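Local coordinates for putative methyl-accepting chemotaxis signal transduction protein (Campylobacter jejuni subsp. jejuni serotype O:2, PDB 4XMR) that probably senses amino acids such as isoleucine through a tandem PAS sensory domain and passes the signal across the membrane to steer chemotaxis, at residues B[217-229]-B[238-250]. Residues are numbered along the deposited sequence; the frame is centred on the assembly and turned at random.
Sequences FSYKLNNEERLGA and ACITESADIINKP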
ATOM      1  N   PHE B 217      27.125   7.438  -9.072  1.00 13.94           N
ATOM      2  CA  PHE B 217      28.290   6.977  -9.810  1.00 15.37           C
ATOM      3  C   PHE B 217      28.057   7.016 -11.310  1.00 14.43           C
ATOM      4  O   PHE B 217      26.915   6.926 -11.774  1.00 16.01           O
ATOM      5  CB  PHE B 217      28.651   5.553  -9.390  1.00 16.88           C
ATOM      6  CG  PHE B 217      27.497   4.588  -9.433  1.00 16.71           C
ATOM      7  CD1 PHE B 217      27.060   4.047 -10.639  1.00 17.19           C
ATOM      8  CD2 PHE B 217      26.853   4.214  -8.266  1.00 16.24           C
ATOM      9  CE1 PHE B 217      25.993   3.147 -10.673  1.00 15.75           C
ATOM     10  CE2 PHE B 217      25.786   3.319  -8.290  1.00 16.72           C
ATOM     11  CZ  PHE B 217      25.361   2.787  -9.489  1.00 16.30           C
ATOM     12  N   SER B 218      29.148   7.134 -12.060  1.00 17.10           N
ATOM     13  CA  SER B 218      29.103   7.006 -13.509  1.00 17.98           C
ATOM     14  C   SER B 218      29.376   5.564 -13.902  1.00 18.64           C
ATOM     15  O   SER B 218      30.137   4.855 -13.239  1.00 20.33           O
ATOM     16  CB  SER B 218      30.129   7.932 -14.165  1.00 21.21           C
ATOM     17  OG  SER B 218      29.792   9.287 -13.943  1.00 23.19           O
ATOM     18  N   TYR B 219      28.727   5.123 -14.971  1.00 17.57           N
ATOM     19  CA  TYR B 219      28.995   3.812 -15.539  1.00 18.35           C
ATOM     20  C   TYR B 219      28.588   3.842 -17.002  1.00 19.57           C
ATOM     21  O   TYR B 219      27.978   4.809 -17.461  1.00 20.11           O
ATOM     22  CB  TYR B 219      28.256   2.704 -14.769  1.00 18.19           C
ATOM     23  CG  TYR B 219      26.767   2.632 -15.037  1.00 17.77           C
ATOM     24  CD1 TYR B 219      25.881   3.507 -14.411  1.00 17.64           C
ATOM     25  CD2 TYR B 219      26.244   1.683 -15.911  1.00 20.51           C
ATOM     26  CE1 TYR B 219      24.521   3.441 -14.653  1.00 18.14           C
ATOM     27  CE2 TYR B 219      24.880   1.607 -16.155  1.00 20.23           C
ATOM     28  CZ  TYR B 219      24.028   2.487 -15.525  1.00 17.83           C
ATOM     29  OH  TYR B 219      22.679   2.422 -15.769  1.00 19.57           O
ATOM     30  N   LYS B 220      28.946   2.805 -17.746  1.00 22.94           N
ATOM     31  CA  LYS B 220      28.576   2.757 -19.153  1.00 25.21           C
ATOM     32  C   LYS B 220      28.001   1.408 -19.547  1.00 26.96           C
ATOM     33  O   LYS B 220      28.419   0.367 -19.033  1.00 29.59           O
ATOM     34  CB  LYS B 220      29.771   3.106 -20.049  1.00 34.39           C
ATOM     35  CG  LYS B 220      30.904   2.103 -19.998  1.00 47.38           C
ATOM     36  CD  LYS B 220      32.031   2.478 -20.951  1.00 57.02           C
ATOM     37  CE  LYS B 220      33.122   1.419 -20.936  1.00 57.28           C
ATOM     38  NZ  LYS B 220      34.246   1.746 -21.856  1.00 60.49           N
ATOM     39  N   LEU B 221      27.025   1.441 -20.447  1.00 24.23           N
ATOM     40  CA  LEU B 221      26.521   0.231 -21.082  1.00 31.07           C
ATOM     41  C   LEU B 221      26.287   0.515 -22.560  1.00 32.05           C
ATOM     42  O   LEU B 221      25.720   1.551 -22.911  1.00 30.39           O
ATOM     43  CB  LEU B 221      25.218  -0.237 -20.434  1.00 36.70           C
ATOM     44  CG  LEU B 221      24.649  -1.531 -21.032  1.00 37.80           C
ATOM     45  CD1 LEU B 221      25.601  -2.704 -20.810  1.00 42.77           C
ATOM     46  CD2 LEU B 221      23.274  -1.836 -20.463  1.00 38.57           C
ATOM     47  N   ASN B 222      26.723  -0.406 -23.418  1.00 35.16           N
ATOM     48  CA  ASN B 222      26.596  -0.243 -24.866  1.00 32.52           C
ATOM     49  C   ASN B 222      27.148   1.099 -25.348  1.00 32.43           C
ATOM     50  O   ASN B 222      26.545   1.758 -26.198  1.00 43.08           O
ATOM     51  CB  ASN B 222      25.137  -0.405 -25.310  1.00 38.90           C
ATOM     52  CG  ASN B 222      24.560  -1.765 -24.949  1.00 47.63           C
ATOM     53  OD1 ASN B 222      25.218  -2.794 -25.107  1.00 61.35           O
ATOM     54  ND2 ASN B 222      23.325  -1.772 -24.460  1.00 67.24           N
ATOM     55  N   ASN B 223      28.281   1.502 -24.777  1.00 39.23           N
ATOM     56  CA  ASN B 223      28.937   2.766 -25.115  1.00 53.39           C
ATOM     57  C   ASN B 223      28.120   4.029 -24.812  1.00 51.88           C
ATOM     58  O   ASN B 223      28.346   5.077 -25.416  1.00 39.28           O
ATOM     59  CB  ASN B 223      29.415   2.769 -26.574  1.00 57.56           C
ATOM     60  CG  ASN B 223      30.927   2.852 -26.692  1.00 65.70           C
ATOM     61  OD1 ASN B 223      31.496   3.940 -26.773  1.00 66.88           O
ATOM     62  ND2 ASN B 223      31.585   1.697 -26.702  1.00 76.56           N
ATOM     63  N   GLU B 224      27.176   3.926 -23.879  1.00 30.85           N
ATOM     64  CA  GLU B 224      26.444   5.097 -23.399  1.00 26.32           C
ATOM     65  C   GLU B 224      26.805   5.387 -21.951  1.00 24.63           C
ATOM     66  O   GLU B 224      26.660   4.518 -21.087  1.00 24.38           O
ATOM     67  CB  GLU B 224      24.932   4.894 -23.504  1.00 28.77           C
ATOM     68  CG  GLU B 224      24.137   5.999 -22.805  1.00 38.64           C
ATOM     69  CD  GLU B 224      22.648   5.717 -22.739  1.00 35.27           C
ATOM     70  OE1 GLU B 224      21.877   6.458 -23.382  1.00 51.41           O
ATOM     71  OE2 GLU B 224      22.252   4.765 -22.037  1.00 30.19           O
ATOM     72  N   GLU B 225      27.271   6.606 -21.685  1.00 21.28           N
ATOM     73  CA  GLU B 225      27.544   7.035 -20.314  1.00 20.98           C
ATOM     74  C   GLU B 225      26.245   7.241 -19.554  1.00 18.10           C
ATOM     75  O   GLU B 225      25.309   7.840 -20.070  1.00 18.28           O
ATOM     76  CB  GLU B 225      28.350   8.334 -20.295  1.00 24.12           C
ATOM     77  CG  GLU B 225      29.795   8.183 -20.722  1.00 32.23           C
ATOM     78  CD  GLU B 225      30.602   7.320 -19.773  1.00 35.65           C
ATOM     79  OE1 GLU B 225      30.241   7.234 -18.580  1.00 36.29           O
ATOM     80  OE2 GLU B 225      31.603   6.725 -20.224  1.00 42.31           O
ATOM     81  N   ARG B 226      26.208   6.754 -18.320  1.00 16.05           N
ATOM     82  CA  ARG B 226      25.022   6.856 -17.479  1.00 15.09           C
ATOM     83  C   ARG B 226      25.416   7.253 -16.059  1.00 14.61           C
ATOM     84  O   ARG B 226      26.597   7.197 -15.679  1.00 17.49           O
ATOM     85  CB  ARG B 226      24.258   5.521 -17.468  1.00 16.49           C
ATOM     86  CG  ARG B 226      23.783   5.069 -18.853  1.00 17.20           C
ATOM     87  CD  ARG B 226      22.921   3.811 -18.811  1.00 18.03           C
ATOM     88  NE  ARG B 226      21.701   4.029 -18.035  1.00 17.48           N
ATOM     89  CZ  ARG B 226      20.595   4.621 -18.491  1.00 16.17           C
ATOM     90  NH1 ARG B 226      20.519   5.067 -19.741  1.00 19.62           N
ATOM     91  NH2 ARG B 226      19.552   4.765 -17.682  1.00 17.00           N
ATOM     92  N   LEU B 227      24.422   7.667 -15.283  1.00 13.42           N
ATOM     93  CA  LEU B 227      24.613   7.992 -13.883  1.00 13.11           C
ATOM     94  C   LEU B 227      23.611   7.176 -13.086  1.00 12.36           C
ATOM     95  O   LEU B 227      22.433   7.059 -13.457  1.00 15.01           O
ATOM     96  CB  LEU B 227      24.373   9.479 -13.629  1.00 16.07           C
ATOM     97  CG  LEU B 227      24.833   9.947 -12.243  1.00 17.96           C
ATOM     98  CD1 LEU B 227      26.361  10.091 -12.188  1.00 20.16           C
ATOM     99  CD2 LEU B 227      24.162  11.254 -11.867  1.00 21.58           C
ATOM    100  N   GLY B 228      24.060   6.614 -11.976  1.00 12.59           N
ATOM    101  CA  GLY B 228      23.185   5.789 -11.173  1.00 14.98           C
ATOM    102  C   GLY B 228      23.430   5.939  -9.690  1.00 12.25           C
ATOM    103  O   GLY B 228      24.473   6.451  -9.269  1.00 12.41           O
ATOM    104  N   ALA B 229      22.467   5.482  -8.895  1.00 12.13           N
ATOM    105  CA  ALA B 229      22.663   5.316  -7.465  1.00 11.57           C
ATOM    106  C   ALA B 229      21.831   4.119  -7.050  1.00 11.84           C
ATOM    107  O   ALA B 229      20.739   3.883  -7.597  1.00 12.64           O
ATOM    108  CB  ALA B 229      22.224   6.551  -6.701  1.00 13.73           C
ATOM    109  N   ALA B 238      17.879  -1.624  -4.619  1.00 11.86           N
ATOM    110  CA  ALA B 238      17.085  -0.698  -5.417  1.00 11.29           C
ATOM    111  C   ALA B 238      18.018   0.290  -6.092  1.00 10.34           C
ATOM    112  O   ALA B 238      18.909   0.837  -5.451  1.00 12.05           O
ATOM    113  CB  ALA B 238      16.069   0.040  -4.551  1.00 11.88           C
ATOM    114  N   CYS B 239      17.789   0.535  -7.377  1.00  9.66           N
ATOM    115  CA  CYS B 239      18.617   1.474  -8.140  1.00 11.11           C
ATOM    116  C   CYS B 239      17.773   2.450  -8.946  1.00 10.00           C
ATOM    117  O   CYS B 239      16.611   2.163  -9.288  1.00 11.29           O
ATOM    118  CB  CYS B 239      19.503   0.722  -9.134  1.00 12.90           C
ATOM    119  SG  CYS B 239      20.679  -0.444  -8.416  1.00 14.91           S
ATOM    120  N   ILE B 240      18.373   3.594  -9.259  1.00 10.18           N
ATOM    121  CA  ILE B 240      17.837   4.525 -10.239  1.00 10.23           C
ATOM    122  C   ILE B 240      18.984   4.904 -11.170  1.00 10.77           C
ATOM    123  O   ILE B 240      20.121   5.126 -10.723  1.00 12.23           O
ATOM    124  CB  ILE B 240      17.204   5.765  -9.557  1.00 10.46           C
ATOM    125  CG1 ILE B 240      16.388   6.571 -10.561  1.00 12.14           C
ATOM    126  CG2 ILE B 240      18.259   6.624  -8.835  1.00 12.05           C
ATOM    127  CD1 ILE B 240      15.508   7.622  -9.906  1.00 12.49           C
ATOM    128  N   THR B 241      18.722   4.934 -12.469  1.00 10.85           N
ATOM    129  CA  THR B 241      19.761   5.347 -13.399  1.00 10.69           C
ATOM    130  C   THR B 241      19.184   6.240 -14.481  1.00 10.91           C
ATOM    131  O   THR B 241      17.977   6.188 -14.768  1.00 12.59           O
ATOM    132  CB  THR B 241      20.482   4.159 -14.084  1.00 12.67           C
ATOM    133  OG1 THR B 241      19.596   3.523 -15.017  1.00 13.83           O
ATOM    134  CG2 THR B 241      20.990   3.142 -13.070  1.00 14.38           C
ATOM    135  N   GLU B 242      20.056   7.054 -15.070  1.00 12.81           N
ATOM    136  CA  GLU B 242      19.666   7.932 -16.152  1.00 13.58           C
ATOM    137  C   GLU B 242      20.830   8.105 -17.110  1.00 13.33           C
ATOM    138  O   GLU B 242      21.989   8.000 -16.717  1.00 15.49           O
ATOM    139  CB  GLU B 242      19.253   9.301 -15.602  1.00 17.84           C
ATOM    140  CG  GLU B 242      18.657  10.237 -16.636  1.00 21.68           C
ATOM    141  CD  GLU B 242      17.478   9.622 -17.387  1.00 28.28           C
ATOM    142  OE1 GLU B 242      17.704   8.880 -18.369  1.00 30.20           O
ATOM    143  OE2 GLU B 242      16.322   9.892 -17.004  1.00 33.69           O
ATOM    144  N   SER B 243      20.521   8.368 -18.372  1.00 14.64           N
ATOM    145  CA  SER B 243      21.550   8.720 -19.344  1.00 16.17           C
ATOM    146  C   SER B 243      22.296   9.986 -18.921  1.00 13.26           C
ATOM    147  O   SER B 243      21.680  10.953 -18.459  1.00 14.92           O
ATOM    148  CB  SER B 243      20.913   8.960 -20.708  1.00 20.24           C
ATOM    149  OG  SER B 243      21.831   9.548 -21.599  1.00 28.51           O
ATOM    150  N   ALA B 244      23.615  10.001 -19.103  1.00 15.68           N
ATOM    151  CA  ALA B 244      24.404  11.198 -18.813  1.00 15.02           C
ATOM    152  C   ALA B 244      23.926  12.383 -19.654  1.00 14.87           C
ATOM    153  O   ALA B 244      24.023  13.536 -19.230  1.00 15.16           O
ATOM    154  CB  ALA B 244      25.885  10.930 -19.053  1.00 18.77           C
ATOM    155  N   ASP B 245      23.401  12.083 -20.840  1.00 15.39           N
ATOM    156  CA  ASP B 245      22.897  13.108 -21.749  1.00 17.10           C
ATOM    157  C   ASP B 245      21.503  13.616 -21.376  1.00 16.78           C
ATOM    158  O   ASP B 245      21.003  14.559 -21.985  1.00 18.92           O
ATOM    159  CB  ASP B 245      22.924  12.637 -23.206  1.00 19.76           C
ATOM    160  CG  ASP B 245      24.314  12.665 -23.804  1.00 26.03           C
ATOM    161  OD1 ASP B 245      25.254  13.117 -23.120  1.00 26.65           O
ATOM    162  OD2 ASP B 245      24.460  12.248 -24.971  1.00 33.20           O
ATOM    163  N   ILE B 246      20.877  12.983 -20.389  0.50 16.55           N
ATOM    164  CA  ILE B 246      19.643  13.517 -19.828  0.50 17.07           C
ATOM    165  C   ILE B 246      19.967  14.323 -18.572  0.50 15.92           C
ATOM    166  O   ILE B 246      19.381  15.380 -18.328  0.50 19.76           O
ATOM    167  CB  ILE B 246      18.599  12.411 -19.563  0.50 19.27           C
ATOM    168  CG1 ILE B 246      18.036  11.906 -20.894  0.50 21.99           C
ATOM    169  CG2 ILE B 246      17.469  12.932 -18.687  0.50 19.51           C
ATOM    170  CD1 ILE B 246      17.065  10.765 -20.765  0.50 28.77           C
ATOM    171  N   ILE B 247      20.931  13.834 -17.795  1.00 14.69           N
ATOM    172  CA  ILE B 247      21.414  14.571 -16.629  1.00 15.11           C
ATOM    173  C   ILE B 247      21.983  15.932 -17.066  1.00 16.20           C
ATOM    174  O   ILE B 247      21.688  16.975 -16.473  1.00 20.05           O
ATOM    175  CB  ILE B 247      22.494  13.765 -15.862  1.00 17.78           C
ATOM    176  CG1 ILE B 247      21.916  12.440 -15.313  1.00 24.33           C
ATOM    177  CG2 ILE B 247      23.138  14.632 -14.772  1.00 18.59           C
ATOM    178  CD1 ILE B 247      20.820  12.616 -14.281  1.00 35.75           C
ATOM    179  N   ASN B 248      22.783  15.900 -18.130  1.00 14.89           N
ATOM    180  CA  ASN B 248      23.405  17.095 -18.692  1.00 14.62           C
ATOM    181  C   ASN B 248      23.065  17.103 -20.169  1.00 14.65           C
ATOM    182  O   ASN B 248      23.731  16.454 -20.974  1.00 14.89           O
ATOM    183  CB  ASN B 248      24.928  17.045 -18.498  1.00 14.70           C
ATOM    184  CG  ASN B 248      25.639  18.253 -19.071  1.00 14.50           C
ATOM    185  OD1 ASN B 248      25.013  19.162 -19.614  1.00 15.58           O
ATOM    186  ND2 ASN B 248      26.965  18.268 -18.953  1.00 15.73           N
ATOM    187  N   LYS B 249      21.995  17.809 -20.521  1.00 15.86           N
ATOM    188  CA  LYS B 249      21.506  17.799 -21.891  1.00 16.87           C
ATOM    189  C   LYS B 249      22.435  18.578 -22.812  1.00 17.53           C
ATOM    190  O   LYS B 249      22.577  19.771 -22.657  1.00 20.86           O
ATOM    191  CB  LYS B 249      20.108  18.409 -21.925  1.00 18.07           C
ATOM    192  CG  LYS B 249      19.478  18.405 -23.284  1.00 27.01           C
ATOM    193  CD  LYS B 249      18.119  19.081 -23.289  1.00 31.29           C
ATOM    194  CE  LYS B 249      17.726  19.513 -24.696  1.00 38.88           C
ATOM    195  NZ  LYS B 249      17.553  18.363 -25.627  1.00 48.08           N
ATOM    196  N   PRO B 250      23.051  17.900 -23.783  1.00 15.77           N
ATOM    197  CA  PRO B 250      24.024  18.644 -24.596  1.00 17.33           C
ATOM    198  C   PRO B 250      23.369  19.635 -25.546  1.00 17.69           C
ATOM    199  O   PRO B 250      22.294  19.377 -26.079  1.00 19.96           O
ATOM    200  CB  PRO B 250      24.739  17.555 -25.396  1.00 19.29           C
ATOM    201  CG  PRO B 250      23.839  16.367 -25.343  1.00 24.20           C
ATOM    202  CD  PRO B 250      23.032  16.459 -24.087  1.00 17.78           C
TER
HETATM  203  O   HOH W   1      24.491   9.589 -22.231  1.00 28.16           O
HETATM  204  O   HOH W   2      17.211   5.936 -18.761  1.00 44.34           O
HETATM  205  O   HOH W   3      20.259   8.387 -11.551  1.00 24.23           O
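Arg226 reaches Thr241 because CG stands anti to its own carbonyl carbon (chi1 -60°) and the chain then bends at chi3, laying the guanidinium across the neighbouring strand with Ser243 N over one face. Thr241 meets it with OG1 held between its backbone N and carbonyl carbon (chi1 71°). Arg226 NH2 donates to Thr241 OG1 at 2.9 Å, nearly straight and in the guanidinium plane. Two more in-plane bonds fix the group's rotation: NE of Arg226 to Tyr219 OH, and a salt bridge from Arg226 NH1 to Glu224 OE2 (2.9 Å), the nitrogen coming from above the carboxylate plane. Arginine suits this place, since its several N-H groups serve partners on three strands; a water links NH2 to Glu242 OE1. Threonine adds a methyl, CG2, 3.3 Å from Tyr219 OH, and Gly228, lacking a side chain, lets the strands approach to 4.1 Å between the CA atoms of Gly228 and Thr241, a non-hydrogen-bonded pair. The hydrogen-bonded antiparallel pairs are Leu227 with Glu242 and Ala229 with Ile240, Leu227 N donating to Glu242 O at 2.8 Å. Just past the N-cap Ser243, Ala244 N bonds to Glu225 O (2.9 Å), and the small Ala244 CB packs against Glu225 CB. On the sheet face carrying Leu227, Ala229 and Ile240, Leu227 CB lies 4.2 Å from Ile247 CG1 of helix 244-247. Leu227, Ile240 and Ile247 rest on the long helix 9-48, while Phe217 and Tyr219 touch helix 202-211. The disulfide-linked (Cys230-Cys239) hairpin 224-233/236-243 lies between strands 217-221 and 177-180 of a five-stranded antiparallel sheet, as in PAS-like folds.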